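Long-range contacts in putative curved DNA-binding protein (Chaetomium thermophilum var. thermophilum DSM 1495, PDB 4IPA), which probably takes part in ribosome biogenesis as Arx1, a member of the peptidase M24 family built on the methionine aminopeptidase fold: residues Asp144-Arg149 and Ser368-Asp373; Gln150-Leu155 and Thr372-Glu377; Phe154-Tyr159 and Tyr207-Ile212. One frame throughout, in Å; residues are numbered along the deposited sequence. Where two conformers were deposited one is given.

The three contacts follow one another along helix 148-167, from the loop that leads into it to its second and third turns. Interactions 1 and 2 share Thr372 and Asp373, and their centres lie about 8 Å apart; interactions 2 and 3 share Phe154 and Leu155 and are also about 8 Å apart centre to centre, while interactions 1 and 3 are about 13 Å apart. Charged groups join them: Arg149 of interaction 1 reaches into interaction 3, with NH2 probably hydrogen-bonded to Asp208 O (2.9 Å), and Lys374 of interaction 2 forms a salt bridge with Asp208. Phe370 CE1 also packs on Phe154 CB at 3.4 Å.

Interaction 1 of 3, residues Asp144-Arg149 and Ser368-Asp373; sequences DVIEGR and SKFKTD
Lys369 curls over Asp144, Lys371 lies across Val145, and Phe370 runs alongside Ile146, so each of three successive residues meets its own partner. The Lys369 chain bends at every torsion beyond CG, with chi3 at 98°, and passes obliquely over the Asp144 side chain. Its NZ donates to the backbone oxygen, Asp144 O, at 3.0 Å, from above the carbonyl plane. The carboxylate takes a lesser part: Asp144 OD1 stays 4.3 Å from Lys369 NZ, beyond a salt bridge, although the opposite charges would probably still attract. Ile146 and Phe370 point the same way, and the isoleucine methyl CD1 closes on Phe370 CE1 at 3.3 Å, meeting the ring obliquely. The backbones form a single parallel beta bridge between Ile146 and Phe370, an isolated pairing just ahead of helix 148-167. Ile146 N gives its hydrogen almost straight, at 177°, to Lys369 O (2.9 Å), and Lys371 N returns a more bent bond, 144° at the hydrogen, to Ile146 O (2.9 Å). The other flank belongs to Val145 and Lys371, whose side chains cross at about a right angle, with Val145 CG1 against Lys371 CG (3.5 Å) and Val145 CG2 near the ammonium. Lys371 does not extend away from the pairing: its chain, bent at chi2 and again at chi4, comes back so that NZ meets Ser368 O at 2.8 Å in the plane of that carbonyl, tying the lysine to its own chain. Where the two backbones part, water 1 spans the gap, donating to both Gly148 O and Lys371 O. Phe370 also rests on Leu155 of the helix, while Arg149 turns away to a salt bridge with Asp152.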
loop_
_atom_site.group_PDB
_atom_site.type_symbol
_atom_site.label_atom_id
_atom_site.label_comp_id
_atom_site.label_asym_id
_atom_site.label_seq_id
_atom_site.Cartn_x
_atom_site.Cartn_y
_atom_site.Cartn_z
ATOM N N ASP A 144 -22.952 -6.604 8.870
ATOM C CA ASP A 144 -21.530 -6.302 9.017
ATOM C C ASP A 144 -20.674 -7.563 8.996
ATOM O O ASP A 144 -19.491 -7.520 8.647
ATOM C CB ASP A 144 -21.291 -5.525 10.314
ATOM C CG ASP A 144 -21.718 -4.072 10.210
ATOM O OD1 ASP A 144 -21.456 -3.453 9.153
ATOM O OD2 ASP A 144 -22.320 -3.553 11.177
ATOM N N VAL A 145 -21.286 -8.685 9.349
ATOM C CA VAL A 145 -20.567 -9.940 9.538
ATOM C C VAL A 145 -19.889 -10.481 8.274
ATOM O O VAL A 145 -20.434 -10.420 7.176
ATOM C CB VAL A 145 -21.475 -11.022 10.162
ATOM C CG1 VAL A 145 -20.826 -12.395 10.080
ATOM C CG2 VAL A 145 -21.786 -10.666 11.606
ATOM N N ILE A 146 -18.682 -11.002 8.459
ATOM C CA ILE A 146 -17.936 -11.650 7.405
ATOM C C ILE A 146 -17.711 -13.087 7.825
ATOM O O ILE A 146 -17.293 -13.360 8.948
ATOM C CB ILE A 146 -16.612 -10.950 7.182
ATOM C CG1 ILE A 146 -16.867 -9.478 6.869
ATOM C CG2 ILE A 146 -15.845 -11.615 6.049
ATOM C CD1 ILE A 146 -15.748 -8.564 7.280
ATOM N N GLU A 147 -18.018 -14.018 6.937
ATOM C CA GLU A 147 -17.936 -15.423 7.303
ATOM C C GLU A 147 -17.268 -16.231 6.206
ATOM O O GLU A 147 -16.748 -15.664 5.234
ATOM C CB GLU A 147 -19.336 -15.972 7.620
ATOM C CG GLU A 147 -20.421 -15.399 6.729
ATOM C CD GLU A 147 -21.837 -15.586 7.283
ATOM O OE1 GLU A 147 -22.015 -16.317 8.282
ATOM O OE2 GLU A 147 -22.777 -14.991 6.712
ATOM N N GLY A 148 -17.278 -17.553 6.375
ATOM C CA GLY A 148 -16.726 -18.470 5.392
ATOM C C GLY A 148 -15.236 -18.273 5.184
ATOM O O GLY A 148 -14.528 -17.825 6.080
ATOM N N ARG A 149 -14.760 -18.595 3.987
ATOM C CA ARG A 149 -13.336 -18.490 3.703
ATOM C C ARG A 149 -12.955 -17.021 3.535
ATOM O O ARG A 149 -11.777 -16.664 3.619
ATOM C CB ARG A 149 -12.973 -19.301 2.468
ATOM C CG ARG A 149 -13.326 -20.767 2.601
ATOM C CD ARG A 149 -12.258 -21.522 3.375
ATOM N NE ARG A 149 -11.039 -21.653 2.578
ATOM C CZ ARG A 149 -9.848 -21.224 2.969
ATOM N NH1 ARG A 149 -9.716 -20.642 4.153
ATOM N NH2 ARG A 149 -8.793 -21.383 2.185
ATOM N N SER A 368 -14.541 -8.707 16.000
ATOM C CA SER A 368 -15.760 -9.395 16.415
ATOM C C SER A 368 -16.638 -9.765 15.221
ATOM O O SER A 368 -17.480 -10.654 15.333
ATOM C CB SER A 368 -16.566 -8.565 17.418
ATOM O OG SER A 368 -17.168 -7.442 16.804
ATOM N N LYS A 369 -16.429 -9.094 14.086
ATOM C CA LYS A 369 -17.263 -9.284 12.895
ATOM C C LYS A 369 -16.857 -10.495 12.032
ATOM O O LYS A 369 -17.584 -10.864 11.101
ATOM C CB LYS A 369 -17.273 -8.010 12.033
ATOM C CG LYS A 369 -18.295 -6.931 12.448
ATOM C CD LYS A 369 -17.776 -5.494 12.156
ATOM C CE LYS A 369 -18.295 -4.858 10.837
ATOM N NZ LYS A 369 -17.659 -5.337 9.552
ATOM N N PHE A 370 -15.707 -11.096 12.339
ATOM C CA PHE A 370 -15.176 -12.215 11.555
ATOM C C PHE A 370 -15.574 -13.555 12.176
ATOM O O PHE A 370 -15.381 -13.768 13.379
ATOM C CB PHE A 370 -13.645 -12.121 11.426
ATOM C CG PHE A 370 -13.178 -10.889 10.721
ATOM C CD1 PHE A 370 -13.323 -10.766 9.353
ATOM C CD2 PHE A 370 -12.616 -9.840 11.427
ATOM C CE1 PHE A 370 -12.916 -9.609 8.690
ATOM C CE2 PHE A 370 -12.195 -8.689 10.776
ATOM C CZ PHE A 370 -12.352 -8.571 9.399
ATOM N N LYS A 371 -16.130 -14.447 11.355
ATOM C CA LYS A 371 -16.668 -15.718 11.842
ATOM C C LYS A 371 -15.958 -16.914 11.211
ATOM O O LYS A 371 -16.108 -17.194 10.012
ATOM C CB LYS A 371 -18.170 -15.801 11.559
ATOM C CG LYS A 371 -18.983 -14.619 12.104
ATOM C CD LYS A 371 -19.103 -14.684 13.624
ATOM C CE LYS A 371 -20.041 -13.611 14.186
ATOM N NZ LYS A 371 -19.465 -12.241 14.089
ATOM N N THR A 372 -15.187 -17.627 12.019
ATOM C CA THR A 372 -14.462 -18.786 11.520
ATOM C C THR A 372 -14.002 -19.659 12.675
ATOM O O THR A 372 -13.892 -19.186 13.806
ATOM C CB THR A 372 -13.231 -18.385 10.665
ATOM O OG1 THR A 372 -12.519 -19.563 10.297
ATOM C CG2 THR A 372 -12.276 -17.488 11.459
ATOM N N ASP A 373 -13.724 -20.926 12.381
ATOM C CA ASP A 373 -13.189 -21.831 13.387
ATOM C C ASP A 373 -11.669 -21.778 13.398
ATOM O O ASP A 373 -11.037 -22.159 14.381
ATOM C CB ASP A 373 -13.680 -23.264 13.152
ATOM C CG ASP A 373 -15.175 -23.403 13.363
ATOM O OD1 ASP A 373 -15.713 -22.719 14.271
ATOM O OD2 ASP A 373 -15.817 -24.180 12.617
HETATM O O HOH W 1 -15.490 -19.177 8.167
#

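Interaction 2 of 3, residues Gln150-Leu155 and Thr372-Glu377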
loop_
_atom_site.group_PDB
_atom_site.type_symbol
_atom_site.label_atom_id
_atom_site.label_comp_id
_atom_site.label_asym_id
_atom_site.label_seq_id
_atom_site.Cartn_x
_atom_site.Cartn_y
_atom_site.Cartn_z
ATOM N N GLN A 150 -13.960 -16.171 3.323
ATOM C CA GLN A 150 -13.715 -14.741 3.225
ATOM C C GLN A 150 -13.253 -14.179 4.565
ATOM O O GLN A 150 -12.401 -13.280 4.630
ATOM C CB GLN A 150 -14.957 -14.004 2.735
ATOM C CG GLN A 150 -14.741 -12.515 2.649
ATOM C CD GLN A 150 -15.069 -11.952 1.279
ATOM O OE1 GLN A 150 -14.426 -12.300 0.277
ATOM N NE2 GLN A 150 -16.078 -11.072 1.224
ATOM N N ALA A 151 -13.810 -14.721 5.641
ATOM C CA ALA A 151 -13.354 -14.364 6.976
ATOM C C ALA A 151 -11.901 -14.814 7.176
ATOM O O ALA A 151 -11.097 -14.089 7.779
ATOM C CB ALA A 151 -14.274 -14.961 8.046
ATOM N N ASP A 152 -11.558 -15.992 6.655
ATOM C CA ASP A 152 -10.192 -16.496 6.765
ATOM C C ASP A 152 -9.188 -15.596 6.036
ATOM O O ASP A 152 -8.106 -15.323 6.551
ATOM C CB ASP A 152 -10.085 -17.911 6.203
ATOM C CG ASP A 152 -10.837 -18.941 7.039
ATOM O OD1 ASP A 152 -11.011 -18.708 8.258
ATOM O OD2 ASP A 152 -11.243 -19.983 6.471
ATOM N N LEU A 153 -9.556 -15.173 4.824
ATOM C CA LEU A 153 -8.731 -14.307 3.994
ATOM C C LEU A 153 -8.398 -12.997 4.720
ATOM O O LEU A 153 -7.241 -12.584 4.778
ATOM C CB LEU A 153 -9.457 -13.999 2.681
ATOM C CG LEU A 153 -8.765 -12.984 1.763
ATOM C CD1 LEU A 153 -7.409 -13.530 1.323
ATOM C CD2 LEU A 153 -9.620 -12.608 0.536
ATOM N N PHE A 154 -9.423 -12.358 5.276
ATOM C CA PHE A 154 -9.250 -11.129 6.028
ATOM C C PHE A 154 -8.384 -11.296 7.276
ATOM O O PHE A 154 -7.509 -10.476 7.536
ATOM C CB PHE A 154 -10.614 -10.551 6.436
ATOM C CG PHE A 154 -11.259 -9.715 5.367
ATOM C CD1 PHE A 154 -11.899 -10.312 4.289
ATOM C CD2 PHE A 154 -11.227 -8.333 5.440
ATOM C CE1 PHE A 154 -12.502 -9.545 3.313
ATOM C CE2 PHE A 154 -11.821 -7.556 4.456
ATOM C CZ PHE A 154 -12.461 -8.167 3.394
ATOM N N LEU A 155 -8.658 -12.329 8.065
ATOM C CA LEU A 155 -7.900 -12.553 9.295
ATOM C C LEU A 155 -6.429 -12.880 9.026
ATOM O O LEU A 155 -5.553 -12.455 9.781
ATOM C CB LEU A 155 -8.539 -13.652 10.137
ATOM C CG LEU A 155 -9.818 -13.201 10.830
ATOM C CD1 LEU A 155 -10.534 -14.394 11.441
ATOM C CD2 LEU A 155 -9.508 -12.143 11.876
ATOM N N THR A 372 -15.187 -17.627 12.019
ATOM C CA THR A 372 -14.462 -18.786 11.520
ATOM C C THR A 372 -14.002 -19.659 12.675
ATOM O O THR A 372 -13.892 -19.186 13.806
ATOM C CB THR A 372 -13.231 -18.385 10.665
ATOM O OG1 THR A 372 -12.519 -19.563 10.297
ATOM C CG2 THR A 372 -12.276 -17.488 11.459
ATOM N N ASP A 373 -13.724 -20.926 12.381
ATOM C CA ASP A 373 -13.189 -21.831 13.387
ATOM C C ASP A 373 -11.669 -21.778 13.398
ATOM O O ASP A 373 -11.037 -22.159 14.381
ATOM C CB ASP A 373 -13.680 -23.264 13.152
ATOM C CG ASP A 373 -15.175 -23.403 13.363
ATOM O OD1 ASP A 373 -15.713 -22.719 14.271
ATOM O OD2 ASP A 373 -15.817 -24.180 12.617
ATOM N N LYS A 374 -11.085 -21.295 12.307
ATOM C CA LYS A 374 -9.632 -21.260 12.201
ATOM C C LYS A 374 -8.985 -20.269 13.169
ATOM O O LYS A 374 -9.570 -19.246 13.542
ATOM C CB LYS A 374 -9.198 -21.016 10.761
ATOM C CG LYS A 374 -9.947 -21.924 9.814
ATOM C CD LYS A 374 -9.214 -22.173 8.525
ATOM C CE LYS A 374 -10.019 -23.178 7.713
ATOM N NZ LYS A 374 -9.512 -23.344 6.326
ATOM N N LYS A 375 -7.773 -20.609 13.586
ATOM C CA LYS A 375 -7.074 -19.868 14.615
ATOM C C LYS A 375 -5.586 -20.125 14.459
ATOM O O LYS A 375 -5.175 -21.216 14.057
ATOM C CB LYS A 375 -7.539 -20.342 15.994
ATOM C CG LYS A 375 -7.264 -19.361 17.115
ATOM C CD LYS A 375 -7.790 -19.867 18.453
ATOM C CE LYS A 375 -7.648 -18.788 19.528
ATOM N NZ LYS A 375 -8.052 -19.275 20.880
ATOM N N ILE A 376 -4.775 -19.119 14.763
ATOM C CA ILE A 376 -3.336 -19.326 14.817
ATOM C C ILE A 376 -2.994 -20.103 16.075
ATOM O O ILE A 376 -3.392 -19.715 17.174
ATOM C CB ILE A 376 -2.579 -18.012 14.882
ATOM C CG1 ILE A 376 -2.827 -17.195 13.611
ATOM C CG2 ILE A 376 -1.093 -18.283 15.102
ATOM C CD1 ILE A 376 -2.211 -15.822 13.652
ATOM N N GLU A 377 -2.241 -21.185 15.921
ATOM C CA GLU A 377 -1.878 -22.000 17.072
ATOM C C GLU A 377 -0.371 -22.083 17.306
ATOM O O GLU A 377 0.071 -22.456 18.387
ATOM C CB GLU A 377 -2.512 -23.387 16.956
ATOM C CG GLU A 377 -4.021 -23.330 17.178
ATOM C CD GLU A 377 -4.739 -24.609 16.808
ATOM O OE1 GLU A 377 -4.078 -25.568 16.351
ATOM O OE2 GLU A 377 -5.977 -24.652 16.977
HETATM O O HOH W 2 -13.630 -21.013 7.413
#
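Ala151 and Thr372 bring the backbones to 6.4 Å between CA atoms, where an irregular segment passes the first turns of helix 148-167, and the chains then diverge. Asp152 carries the contact. Its OD1 accepts from Thr372 OG1 at 2.7 Å through the syn lone pair, on the side of the other carboxylate oxygen. The hydroxyl stands anti to its own backbone N (chi1 176°), and from there OG1 also accepts from Lys374 N (3.0 Å, 158° at the hydrogen). That second bond closes an ST turn, and the CB of Lys374 is directed toward the helix. The lysine chain is extended and crosses the Asp152 side chain at about a right angle, with CD 3.6 Å from Asp152 OD2; its NZ makes only a long salt bridge to that oxygen (3.8 Å), its stronger partner being Asp208. Asp152 OD2 further receives water 2 at 2.8 Å and pairs with Arg149, so the buried carboxylate is satisfied at both oxygens. An alanine at Thr372 would probably leave Asp152 OD1 without its hydroxyl donor, undo the turn at Lys374 N and open a gap beside Leu155. On the apolar side of the threonine, CG2 meets Leu155 CD1 tip to tip at 3.6 Å.

Interaction 3 of 3, residues Phe154-Tyr159 and Tyr207-Ile212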
loop_
_atom_site.group_PDB
_atom_site.type_symbol
_atom_site.label_atom_id
_atom_site.label_comp_id
_atom_site.label_asym_id
_atom_site.label_seq_id
_atom_site.Cartn_x
_atom_site.Cartn_y
_atom_site.Cartn_z
ATOM N N PHE A 154 -9.423 -12.358 5.276
ATOM C CA PHE A 154 -9.250 -11.129 6.028
ATOM C C PHE A 154 -8.384 -11.296 7.276
ATOM O O PHE A 154 -7.509 -10.476 7.536
ATOM C CB PHE A 154 -10.614 -10.551 6.436
ATOM C CG PHE A 154 -11.259 -9.715 5.367
ATOM C CD1 PHE A 154 -11.899 -10.312 4.289
ATOM C CD2 PHE A 154 -11.227 -8.333 5.440
ATOM C CE1 PHE A 154 -12.502 -9.545 3.313
ATOM C CE2 PHE A 154 -11.821 -7.556 4.456
ATOM C CZ PHE A 154 -12.461 -8.167 3.394
ATOM N N LEU A 155 -8.658 -12.329 8.065
ATOM C CA LEU A 155 -7.900 -12.553 9.295
ATOM C C LEU A 155 -6.429 -12.880 9.026
ATOM O O LEU A 155 -5.553 -12.455 9.781
ATOM C CB LEU A 155 -8.539 -13.652 10.137
ATOM C CG LEU A 155 -9.818 -13.201 10.830
ATOM C CD1 LEU A 155 -10.534 -14.394 11.441
ATOM C CD2 LEU A 155 -9.508 -12.143 11.876
ATOM N N ALA A 156 -6.160 -13.635 7.959
ATOM C CA ALA A 156 -4.785 -13.923 7.576
ATOM C C ALA A 156 -4.061 -12.608 7.297
ATOM O O ALA A 156 -2.923 -12.403 7.716
ATOM C CB ALA A 156 -4.746 -14.810 6.348
ATOM N N THR A 157 -4.735 -11.713 6.588
ATOM C CA THR A 157 -4.113 -10.462 6.193
ATOM C C THR A 157 -3.895 -9.576 7.416
ATOM O O THR A 157 -2.840 -8.979 7.582
ATOM C CB THR A 157 -4.955 -9.720 5.158
ATOM O OG1 THR A 157 -5.289 -10.613 4.084
ATOM C CG2 THR A 157 -4.170 -8.545 4.603
ATOM N N TYR A 158 -4.908 -9.508 8.273
ATOM C CA TYR A 158 -4.819 -8.763 9.511
ATOM C C TYR A 158 -3.633 -9.241 10.354
ATOM O O TYR A 158 -2.808 -8.432 10.793
ATOM C CB TYR A 158 -6.128 -8.896 10.308
ATOM C CG TYR A 158 -6.132 -8.186 11.645
ATOM C CD1 TYR A 158 -5.693 -8.825 12.802
ATOM C CD2 TYR A 158 -6.572 -6.874 11.753
ATOM C CE1 TYR A 158 -5.708 -8.176 14.024
ATOM C CE2 TYR A 158 -6.578 -6.213 12.974
ATOM C CZ TYR A 158 -6.147 -6.867 14.103
ATOM O OH TYR A 158 -6.160 -6.201 15.313
ATOM N N TYR A 159 -3.550 -10.546 10.600
ATOM C CA TYR A 159 -2.498 -11.054 11.478
ATOM C C TYR A 159 -1.144 -11.040 10.817
ATOM O O TYR A 159 -0.135 -10.839 11.483
ATOM C CB TYR A 159 -2.836 -12.428 12.075
ATOM C CG TYR A 159 -3.827 -12.301 13.198
ATOM C CD1 TYR A 159 -3.482 -11.652 14.378
ATOM C CD2 TYR A 159 -5.125 -12.778 13.067
ATOM C CE1 TYR A 159 -4.401 -11.513 15.413
ATOM C CE2 TYR A 159 -6.052 -12.644 14.096
ATOM C CZ TYR A 159 -5.686 -12.008 15.263
ATOM O OH TYR A 159 -6.604 -11.867 16.290
ATOM N N TYR A 207 -4.814 -20.029 8.275
ATOM C CA TYR A 207 -6.124 -19.697 7.768
ATOM C C TYR A 207 -6.303 -20.301 6.377
ATOM O O TYR A 207 -7.221 -19.930 5.645
ATOM C CB TYR A 207 -6.317 -18.183 7.747
ATOM C CG TYR A 207 -6.476 -17.568 9.130
ATOM C CD1 TYR A 207 -7.686 -17.642 9.807
ATOM C CD2 TYR A 207 -5.418 -16.906 9.753
ATOM C CE1 TYR A 207 -7.841 -17.074 11.058
ATOM C CE2 TYR A 207 -5.561 -16.346 11.009
ATOM C CZ TYR A 207 -6.771 -16.433 11.658
ATOM O OH TYR A 207 -6.927 -15.881 12.908
ATOM N N ASP A 208 -5.425 -21.239 6.028
ATOM C CA ASP A 208 -5.421 -21.829 4.692
ATOM C C ASP A 208 -5.383 -20.774 3.571
ATOM O O ASP A 208 -5.947 -20.961 2.486
ATOM C CB ASP A 208 -6.608 -22.794 4.511
ATOM C CG ASP A 208 -6.511 -24.019 5.424
ATOM O OD1 ASP A 208 -5.411 -24.310 5.931
ATOM O OD2 ASP A 208 -7.533 -24.698 5.629
ATOM N N CYS A 209 -4.710 -19.662 3.835
ATOM C CA CYS A 209 -4.468 -18.679 2.787
ATOM C C CYS A 209 -2.987 -18.629 2.449
ATOM O O CYS A 209 -2.173 -19.261 3.124
ATOM C CB CYS A 209 -4.947 -17.314 3.232
ATOM S SG CYS A 209 -6.718 -17.260 3.356
ATOM N N ASN A 210 -2.640 -17.893 1.399
ATOM C CA ASN A 210 -1.236 -17.734 1.052
ATOM C C ASN A 210 -0.820 -16.264 0.956
ATOM O O ASN A 210 -1.615 -15.402 0.550
ATOM C CB ASN A 210 -0.924 -18.461 -0.252
ATOM C CG ASN A 210 -0.888 -19.960 -0.082
ATOM O OD1 ASN A 210 0.022 -20.485 0.545
ATOM N ND2 ASN A 210 -1.869 -20.661 -0.659
ATOM N N ILE A 211 0.428 -15.985 1.315
ATOM C CA ILE A 211 0.976 -14.641 1.156
ATOM C C ILE A 211 1.134 -14.365 -0.326
ATOM O O ILE A 211 1.602 -15.224 -1.071
ATOM C CB ILE A 211 2.369 -14.497 1.837
ATOM C CG1 ILE A 211 2.248 -14.669 3.350
ATOM C CG2 ILE A 211 2.987 -13.127 1.528
ATOM C CD1 ILE A 211 1.407 -13.629 3.975
ATOM N N ILE A 212 0.774 -13.162 -0.762
ATOM C CA ILE A 212 1.020 -12.795 -2.153
ATOM C C ILE A 212 2.514 -12.611 -2.488
ATOM O O ILE A 212 3.211 -11.751 -1.936
ATOM C CB ILE A 212 0.232 -11.562 -2.559
ATOM C CG1 ILE A 212 -1.267 -11.801 -2.339
ATOM C CG2 ILE A 212 0.528 -11.210 -4.004
ATOM C CD1 ILE A 212 -2.082 -10.509 -2.470
#
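Tyr207 lays one face of its ring over Leu155 and Ala156 of helix 148-167, and its side chain can be traced outward along the helix surface. CB starts against the methyl of Ala156, CB to CB 4.0 Å. With CG anti to the carbonyl carbon of Tyr207 (chi1 -72°), the ring is carried over the helix. Beyond CG, CD2 settles on Ala156 CA at 3.7 Å, while the amide nitrogen Ala156 N lies above the same face, offset toward the rim. CE1 and CZ meet Leu155 CB, each at 3.6 Å; this carbon is 3.9 Å from the ring centroid and 24° off the normal, a CH-pi contact. Leu155 CD1 adds a second touch at CE1 (3.8 Å), and CE2 comes near the Leu155 carbonyl. At the tip, OH reaches the ring of Tyr159, 3.6 Å from CE2 and equally near CD2, so the hydroxyl approaches that ring obliquely, one helical turn beyond Leu155. Cys209 completes the seam, with CB 4.0 Å from Ala156 CB. Between Tyr207 and Cys209, Asp208 has positive phi as the C-prime residue of a Schellman motif, with Cys209 N bonded to Ala204 O and Asp208 N to Lys205 O. That motif ends helix 193-205 and releases the chain into strand 210-220, whose antiparallel neighbour 250-258 also touches Ala156, consistent with the helix-on-curved-sheet packing of the pita-bread fold known from methionine aminopeptidases.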